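PurS (Thermus thermophilus, PDB 2CUW) is a small alpha-beta protein of the PurS family, built on a three-stranded antiparallel sheet with two helices, whose function is not described here. Local coordinates at residues 8-13 / 42-47; 16-21 / 38-43. All coordinates share one frame; numbering follows the deposited sequence.

Contact 1: 8-13 / 42-47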
loop_
_atom_site.group_PDB
_atom_site.type_symbol
_atom_site.label_atom_id
_atom_site.label_comp_id
_atom_site.label_asym_id
_atom_site.label_seq_id
_atom_site.Cartn_x
_atom_site.Cartn_y
_atom_site.Cartn_z
ATOM N N LEU A 8 -4.087 -0.681 3.458
ATOM C CA LEU A 8 -3.937 -0.835 2.022
ATOM C C LEU A 8 -2.670 -0.171 1.501
ATOM O O LEU A 8 -2.402 0.991 1.806
ATOM C CB LEU A 8 -5.147 -0.228 1.308
ATOM C CG LEU A 8 -6.478 -0.981 1.411
ATOM C CD1 LEU A 8 -7.594 -0.117 0.868
ATOM C CD2 LEU A 8 -6.387 -2.287 0.636
ATOM N N LEU A 9 -1.903 -0.919 0.717
ATOM C CA LEU A 9 -0.681 -0.415 0.104
ATOM C C LEU A 9 -0.937 -0.252 -1.389
ATOM O O LEU A 9 -1.424 -1.173 -2.049
ATOM C CB LEU A 9 0.473 -1.406 0.290
ATOM C CG LEU A 9 0.859 -1.762 1.732
ATOM C CD1 LEU A 9 2.082 -2.687 1.713
ATOM C CD2 LEU A 9 1.145 -0.475 2.522
ATOM N N ILE A 10 -0.629 0.919 -1.921
ATOM C CA ILE A 10 -0.795 1.148 -3.351
ATOM C C ILE A 10 0.611 1.379 -3.864
ATOM O O ILE A 10 1.215 2.421 -3.607
ATOM C CB ILE A 10 -1.664 2.372 -3.626
ATOM C CG1 ILE A 10 -3.014 2.190 -2.938
ATOM C CG2 ILE A 10 -1.823 2.564 -5.139
ATOM C CD1 ILE A 10 -3.943 3.367 -3.108
ATOM N N GLU A 11 1.132 0.395 -4.582
ATOM C CA GLU A 11 2.494 0.469 -5.074
ATOM C C GLU A 11 2.610 0.360 -6.582
ATOM O O GLU A 11 1.665 -0.061 -7.272
ATOM C CB GLU A 11 3.328 -0.623 -4.377
ATOM C CG GLU A 11 3.081 -0.637 -2.857
ATOM C CD GLU A 11 3.926 -1.652 -2.094
ATOM O OE1 GLU A 11 3.988 -2.825 -2.515
ATOM O OE2 GLU A 11 4.517 -1.273 -1.055
ATOM N N LEU A 12 3.775 0.752 -7.085
ATOM C CA LEU A 12 4.060 0.713 -8.508
ATOM C C LEU A 12 4.336 -0.707 -8.998
ATOM O O LEU A 12 5.050 -1.473 -8.345
ATOM C CB LEU A 12 5.270 1.595 -8.818
ATOM C CG LEU A 12 5.185 3.056 -8.367
ATOM C CD1 LEU A 12 6.507 3.760 -8.641
ATOM C CD2 LEU A 12 4.034 3.745 -9.095
ATOM N N LYS A 13 3.772 -1.055 -10.151
ATOM C CA LYS A 13 3.999 -2.374 -10.719
ATOM C C LYS A 13 5.445 -2.406 -11.181
ATOM O O LYS A 13 6.094 -1.362 -11.295
ATOM C CB LYS A 13 3.091 -2.621 -11.928
ATOM C CG LYS A 13 1.606 -2.579 -11.633
ATOM C CD LYS A 13 0.808 -3.027 -12.849
ATOM C CE LYS A 13 -0.668 -3.145 -12.518
ATOM N NZ LYS A 13 -1.449 -3.687 -13.661
ATOM N N LYS A 42 2.076 4.321 -1.558
ATOM C CA LYS A 42 1.208 4.996 -0.617
ATOM C C LYS A 42 0.564 3.968 0.289
ATOM O O LYS A 42 0.281 2.844 -0.132
ATOM C CB LYS A 42 0.118 5.769 -1.360
ATOM C CG LYS A 42 0.636 6.977 -2.118
ATOM C CD LYS A 42 -0.346 7.420 -3.192
ATOM C CE LYS A 42 -0.511 6.343 -4.261
ATOM N NZ LYS A 42 -1.379 6.776 -5.393
ATOM N N VAL A 43 0.363 4.341 1.548
ATOM C CA VAL A 43 -0.302 3.443 2.474
ATOM C C VAL A 43 -1.511 4.204 2.963
ATOM O O VAL A 43 -1.429 5.394 3.251
ATOM C CB VAL A 43 0.579 3.053 3.714
ATOM C CG1 VAL A 43 1.188 4.281 4.343
ATOM C CG2 VAL A 43 -0.295 2.365 4.757
ATOM N N LEU A 44 -2.641 3.518 3.021
ATOM C CA LEU A 44 -3.867 4.113 3.503
ATOM C C LEU A 44 -4.428 3.260 4.623
ATOM O O LEU A 44 -4.665 2.064 4.443
ATOM C CB LEU A 44 -4.916 4.220 2.392
ATOM C CG LEU A 44 -4.710 5.293 1.323
ATOM C CD1 LEU A 44 -3.910 4.720 0.186
ATOM C CD2 LEU A 44 -6.053 5.780 0.832
ATOM N N GLU A 45 -4.612 3.878 5.783
ATOM C CA GLU A 45 -5.182 3.194 6.927
ATOM C C GLU A 45 -6.649 3.589 6.845
ATOM O O GLU A 45 -6.977 4.760 7.002
ATOM C CB GLU A 45 -4.573 3.718 8.227
ATOM C CG GLU A 45 -3.066 3.497 8.352
ATOM C CD GLU A 45 -2.689 2.021 8.457
ATOM O OE1 GLU A 45 -3.606 1.181 8.543
ATOM O OE2 GLU A 45 -1.478 1.705 8.458
ATOM N N ILE A 46 -7.525 2.633 6.556
ATOM C CA ILE A 46 -8.941 2.960 6.463
ATOM C C ILE A 46 -9.769 2.264 7.528
ATOM O O ILE A 46 -9.739 1.040 7.654
ATOM C CB ILE A 46 -9.547 2.581 5.098
ATOM C CG1 ILE A 46 -8.737 3.201 3.958
ATOM C CG2 ILE A 46 -10.991 3.073 5.032
ATOM C CD1 ILE A 46 -7.474 2.442 3.627
ATOM N N VAL A 47 -10.498 3.058 8.295
ATOM C CA VAL A 47 -11.358 2.538 9.342
ATOM C C VAL A 47 -12.798 2.589 8.825
ATOM O O VAL A 47 -13.265 3.623 8.338
ATOM C CB VAL A 47 -11.226 3.370 10.627
ATOM C CG1 VAL A 47 -12.254 2.919 11.666
ATOM C CG2 VAL A 47 -9.815 3.212 11.185
#
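Ile10 and Leu44 meet through their terminal methyls because each carries its gamma carbon (CG1 in Ile10) anti to its own carbonyl carbon, with chi1 at -57° and -74°. Ile10 continues extended through chi2, and its CD1 reaches Leu44 CD1 at 3.6 Å, a diagonal contact between residues that are not directly paired. Leu8 and Ile46 repeat this diagonal two residues along: Leu8 CD1 lies 3.8 Å from Ile46 CD1. Lys42, directly across from Ile10, bends at chi3 and brings CE to 4.1 Å from Ile10 CG2, while its ammonium group goes on to a salt bridge with Glu73.

The backbones form a regular antiparallel pair between strands 3-12 and 42-49, the central strand and one outer strand of the three-stranded sheet in this chain. Leu8 with Leu44 and Ile10 with Lys42 are hydrogen-bonded pairs, each closed by two bonds. The Ile10 N to Lys42 O bond is 2.8 Å long and nearly straight, and the Leu44 N to Leu8 O bond has the same length. Between them, Leu9 and Val43 form a non-hydrogen-bonded pair with two CA-H...O contacts, one with Val43 CA 3.3 Å from Leu8 O, the other from Leu9 CA to Lys42 O.

Leu9 and Val43 also supply the side-chain contact on the face away from Leu8, Ile10, Lys42 and Leu44: the two side chains cross at a slant, with Leu9 CD2 3.8 Å from Val43 CB and almost as close to CG2. On the face of Ile10 and Leu44, helix 53-67 packs against both through Leu67, and Met63 of the same helix touches Ile46.

Contact 2: 16-21 / 38-43; sequences ILDPQG and VRVGKV
Asp18 is joined to Val40 by the sole hydrogen bond between 16-21 and 38-43: Val40 N donates at 2.7 Å to Asp18 OD2, which accepts through its syn lone pair. The other carboxylate oxygen, OD1, accepts from Gly21 N at 2.6 Å, this donor standing well above the carboxylate plane. A chi1 of -173°, with CG beside the carbonyl carbon, places the buried carboxylate between Gly21 N and Val40 N; the grip of backbone N-H groups on both oxygens should fix its rotation and probably favours the charged form. Asp18 is thus the N-cap of helix 19-30, and the same side chain that caps the helix also ties its first turn to the chain leading into strand 42-49.

A weaker polar approach lies beside this bond: Gly21 CA is 3.2 Å from Val38 O, in a bent CA-H...O contact. Arg39 sends its guanidinium group to a salt bridge with Glu37.

Van der Waals packing centres on Val40, whose two methyls divide the helix start between them. CG2 rests on the backbone of Gly21, 3.7 Å from its CA, and on Gln20 CB at 3.9 Å. Val40 CG1 lies against the amide end of Gln20, 3.8 Å from OE1, the two side chains crossing near a right angle. Val38 adds CB against Gly21 O, and farther along helix 19-30 its side chain packs on Val24 and Leu28.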
loop_
_atom_site.group_PDB
_atom_site.type_symbol
_atom_site.label_atom_id
_atom_site.label_comp_id
_atom_site.label_asym_id
_atom_site.label_seq_id
_atom_site.Cartn_x
_atom_site.Cartn_y
_atom_site.Cartn_z
ATOM N N ILE A 16 7.562 0.134 -13.837
ATOM C CA ILE A 16 7.170 1.534 -13.736
ATOM C C ILE A 16 8.298 2.330 -13.087
ATOM O O ILE A 16 8.819 1.953 -12.034
ATOM C CB ILE A 16 5.884 1.724 -12.892
ATOM C CG1 ILE A 16 4.674 1.146 -13.624
ATOM C CG2 ILE A 16 5.658 3.200 -12.618
ATOM C CD1 ILE A 16 4.690 -0.347 -13.730
ATOM N N LEU A 17 8.671 3.432 -13.729
ATOM C CA LEU A 17 9.730 4.292 -13.223
ATOM C C LEU A 17 9.348 4.773 -11.835
ATOM O O LEU A 17 8.229 5.236 -11.620
ATOM C CB LEU A 17 9.919 5.497 -14.145
ATOM C CG LEU A 17 10.329 5.213 -15.592
ATOM C CD1 LEU A 17 10.271 6.494 -16.409
ATOM C CD2 LEU A 17 11.726 4.623 -15.617
ATOM N N ASP A 18 10.271 4.653 -10.891
ATOM C CA ASP A 18 10.007 5.098 -9.531
ATOM C C ASP A 18 11.020 6.176 -9.165
ATOM O O ASP A 18 11.947 5.937 -8.394
ATOM C CB ASP A 18 10.114 3.929 -8.548
ATOM C CG ASP A 18 9.673 4.306 -7.145
ATOM O OD1 ASP A 18 9.702 5.510 -6.811
ATOM O OD2 ASP A 18 9.313 3.396 -6.369
ATOM N N PRO A 19 10.854 7.381 -9.726
ATOM C CA PRO A 19 11.773 8.483 -9.436
ATOM C C PRO A 19 12.042 8.653 -7.942
ATOM O O PRO A 19 13.195 8.731 -7.519
ATOM C CB PRO A 19 11.069 9.695 -10.060
ATOM C CG PRO A 19 9.621 9.287 -10.110
ATOM C CD PRO A 19 9.717 7.850 -10.532
ATOM N N GLN A 20 10.977 8.700 -7.147
ATOM C CA GLN A 20 11.116 8.853 -5.703
ATOM C C GLN A 20 11.999 7.739 -5.148
ATOM O O GLN A 20 12.931 7.993 -4.391
ATOM C CB GLN A 20 9.741 8.815 -5.028
ATOM C CG GLN A 20 8.811 9.928 -5.472
ATOM C CD GLN A 20 7.504 9.933 -4.709
ATOM O OE1 GLN A 20 7.480 10.160 -3.498
ATOM N NE2 GLN A 20 6.405 9.678 -5.412
ATOM N N GLY A 21 11.692 6.506 -5.536
ATOM C CA GLY A 21 12.464 5.364 -5.084
ATOM C C GLY A 21 13.927 5.500 -5.458
ATOM O O GLY A 21 14.806 5.306 -4.622
ATOM N N VAL A 38 14.688 0.612 -3.582
ATOM C CA VAL A 38 13.680 1.310 -2.799
ATOM C C VAL A 38 12.479 1.559 -3.710
ATOM O O VAL A 38 12.621 2.135 -4.786
ATOM C CB VAL A 38 14.180 2.678 -2.281
ATOM C CG1 VAL A 38 13.032 3.412 -1.576
ATOM C CG2 VAL A 38 15.347 2.483 -1.309
ATOM N N ARG A 39 11.306 1.095 -3.291
ATOM C CA ARG A 39 10.094 1.305 -4.065
ATOM C C ARG A 39 9.186 2.141 -3.175
ATOM O O ARG A 39 8.924 1.781 -2.027
ATOM C CB ARG A 39 9.439 -0.032 -4.428
ATOM C CG ARG A 39 10.341 -0.943 -5.259
ATOM C CD ARG A 39 9.567 -2.053 -5.957
ATOM N NE ARG A 39 8.807 -2.893 -5.033
ATOM C CZ ARG A 39 9.347 -3.725 -4.147
ATOM N NH1 ARG A 39 10.666 -3.842 -4.053
ATOM N NH2 ARG A 39 8.563 -4.443 -3.354
ATOM N N VAL A 40 8.739 3.277 -3.693
ATOM C CA VAL A 40 7.898 4.171 -2.922
ATOM C C VAL A 40 6.437 4.068 -3.320
ATOM O O VAL A 40 6.095 4.180 -4.494
ATOM C CB VAL A 40 8.356 5.631 -3.093
ATOM C CG1 VAL A 40 7.411 6.574 -2.367
ATOM C CG2 VAL A 40 9.762 5.779 -2.561
ATOM N N GLY A 41 5.583 3.850 -2.328
ATOM C CA GLY A 41 4.166 3.756 -2.593
ATOM C C GLY A 41 3.383 4.541 -1.571
ATOM O O GLY A 41 3.941 5.336 -0.809
ATOM N N LYS A 42 2.076 4.321 -1.558
ATOM C CA LYS A 42 1.208 4.996 -0.617
ATOM C C LYS A 42 0.564 3.968 0.289
ATOM O O LYS A 42 0.281 2.844 -0.132
ATOM C CB LYS A 42 0.118 5.769 -1.360
ATOM C CG LYS A 42 0.636 6.977 -2.118
ATOM C CD LYS A 42 -0.346 7.420 -3.192
ATOM C CE LYS A 42 -0.511 6.343 -4.261
ATOM N NZ LYS A 42 -1.379 6.776 -5.393
ATOM N N VAL A 43 0.363 4.341 1.548
ATOM C CA VAL A 43 -0.302 3.443 2.474
ATOM C C VAL A 43 -1.511 4.204 2.963
ATOM O O VAL A 43 -1.429 5.394 3.251
ATOM C CB VAL A 43 0.579 3.053 3.714
ATOM C CG1 VAL A 43 1.188 4.281 4.343
ATOM C CG2 VAL A 43 -0.295 2.365 4.757
#

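How the contacts relate
From the N terminus the chain runs along strand 3-12, turns through a loop into helix 19-30, and returns through the connection that enters strand 42-49. Contact 2 closes the inner loop, from the helix start to this connection. Contact 1 closes the wider one, from strand 3-12 to strand 42-49, so contact 2 nests inside it. Both loops end on the same returning chain, where the ranges overlap at Lys42 and Val43, which pair only in contact 1; the contact centres are about 12 Å apart. The two meet at Leu12, whose CD1 packs 3.5 Å from Asp18 CG. Together they join two sheet strands to each other and to the first turn of the helix between them.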